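WbmS, polysaccharide deacetylase involved in O-antigen biosynthesis (Bordetella bronchiseptica, PDB 3HFT) is a putative polysaccharide deacetylase, a zinc-binding hydrolase that probably removes acetyl groups from sugars during O-antigen biosynthesis. Local coordinates at residues 27-30 with 34-37. Residues are numbered along the deposited sequence; the frame is centred on the assembly and turned at random.
Sequences IDIN and SWRG
With chi1 of 72° in Ser-34 and 77° in Trp-35, both side chains leave the main chain between the backbone N and the carbonyl carbon, and both reach back to residues 27-29. The hydroxyl of Ser-34 meets the backbone of Asp-28: Asp-28 N donates to Ser-34 OG over 2.9 Å, almost straight at 168°. That same OG is also hydrogen-bonded to Gln-31 O, so one small side chain clasps the turn at two points along its backbone. Trp-35 puts the six-membered end of its indole against the chain, edge on. Its CZ3 lies 3.3 Å from Asp-28 O, which sits in the ring plane, and 3.7 Å from Ile-29 O, near that plane; these are contacts of a C-H edge with carbonyl oxygens. Two isoleucines supply the apolar part, Ile-27 CG2 coming obliquely to within 4.2 Å of Trp-35 CE3 and Ile-29 CD1 to within 4.3 Å of Trp-35 CZ3. Within 28-30 the chain makes an Asx turn, Asn-30 N donating to Asp-28 OD1 at 2.9 Å, from above the carboxylate plane. Trp-35 NE1 bonds to Gln-161 OE1, and Ile-27 O to Tyr-146 OH in strand 146-147. This is plain packing of an N-terminal loop against the small mixed sheet and residues 161-164; in sequence the loop precedes strand 39-44, the middle strand of the parallel sheet, which leads towards zinc ligand Asp-46.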
loop_
_atom_site.group_PDB
_atom_site.type_symbol
_atom_site.label_atom_id
_atom_site.label_comp_id
_atom_site.label_asym_id
_atom_site.label_seq_id
_atom_site.Cartn_x
_atom_site.Cartn_y
_atom_site.Cartn_z
ATOM N N ILE A 27 -15.100 4.163 12.102
ATOM C CA ILE A 27 -14.997 4.927 10.856
ATOM C C ILE A 27 -16.236 4.665 10.005
ATOM O O ILE A 27 -16.570 3.509 9.725
ATOM C CB ILE A 27 -13.741 4.537 10.062
ATOM C CG1 ILE A 27 -12.491 4.939 10.867
ATOM C CG2 ILE A 27 -13.724 5.175 8.629
ATOM C CD1 ILE A 27 -11.176 4.295 10.418
ATOM N N ASP A 28 -16.929 5.736 9.649
ATOM C CA ASP A 28 -18.080 5.668 8.779
ATOM C C ASP A 28 -17.682 6.502 7.577
ATOM O O ASP A 28 -17.601 7.734 7.655
ATOM C CB ASP A 28 -19.303 6.242 9.461
ATOM C CG ASP A 28 -20.526 6.266 8.561
ATOM O OD1 ASP A 28 -20.424 5.983 7.343
ATOM O OD2 ASP A 28 -21.613 6.589 9.081
ATOM N N ILE A 29 -17.423 5.812 6.479
ATOM C CA ILE A 29 -16.904 6.441 5.271
ATOM C C ILE A 29 -17.859 7.526 4.777
ATOM O O ILE A 29 -17.447 8.436 4.096
ATOM C CB ILE A 29 -16.634 5.366 4.161
ATOM C CG1 ILE A 29 -15.681 5.901 3.101
ATOM C CG2 ILE A 29 -17.960 4.820 3.582
ATOM C CD1 ILE A 29 -14.367 6.349 3.684
ATOM N N ASN A 30 -19.139 7.438 5.133
ATOM C CA ASN A 30 -20.117 8.455 4.723
ATOM C C ASN A 30 -20.210 9.666 5.629
ATOM O O ASN A 30 -20.990 10.561 5.361
ATOM C CB ASN A 30 -21.516 7.813 4.638
ATOM C CG ASN A 30 -21.587 6.773 3.560
ATOM O OD1 ASN A 30 -21.121 7.004 2.457
ATOM N ND2 ASN A 30 -22.119 5.606 3.880
ATOM N N SER A 34 -16.722 11.149 11.730
ATOM C CA SER A 34 -16.332 9.925 12.420
ATOM C C SER A 34 -14.828 9.700 12.489
ATOM O O SER A 34 -14.371 8.841 13.248
ATOM C CB SER A 34 -16.999 8.714 11.765
ATOM O OG SER A 34 -16.440 8.415 10.511
ATOM N N TRP A 35 -14.057 10.442 11.704
ATOM C CA TRP A 35 -12.599 10.268 11.675
ATOM C C TRP A 35 -11.761 11.529 11.666
ATOM O O TRP A 35 -10.599 11.495 12.054
ATOM C CB TRP A 35 -12.179 9.470 10.440
ATOM C CG TRP A 35 -12.179 10.244 9.102
ATOM C CD1 TRP A 35 -11.227 11.187 8.647
ATOM C CD2 TRP A 35 -13.109 10.099 8.053
ATOM N NE1 TRP A 35 -11.559 11.618 7.396
ATOM C CE2 TRP A 35 -12.712 10.976 7.003
ATOM C CE3 TRP A 35 -14.231 9.307 7.877
ATOM C CZ2 TRP A 35 -13.405 11.067 5.808
ATOM C CZ3 TRP A 35 -14.930 9.392 6.686
ATOM C CH2 TRP A 35 -14.527 10.273 5.656
ATOM N N ARG A 36 -12.303 12.628 11.172
ATOM C CA ARG A 36 -11.510 13.821 10.953
ATOM C C ARG A 36 -10.995 14.393 12.231
ATOM O O ARG A 36 -11.765 14.722 13.147
ATOM C CB ARG A 36 -12.336 14.843 10.196
ATOM C CG ARG A 36 -11.541 15.845 9.456
ATOM C CD ARG A 36 -12.487 16.708 8.645
ATOM N NE ARG A 36 -11.861 17.975 8.317
ATOM C CZ ARG A 36 -11.279 18.256 7.162
ATOM N NH1 ARG A 36 -11.243 17.342 6.177
ATOM N NH2 ARG A 36 -10.737 19.462 6.985
ATOM N N GLY A 37 -9.686 14.495 12.329
ATOM C CA GLY A 37 -9.048 14.988 13.554
ATOM C C GLY A 37 -9.002 14.019 14.726
ATOM O O GLY A 37 -8.518 14.366 15.800
#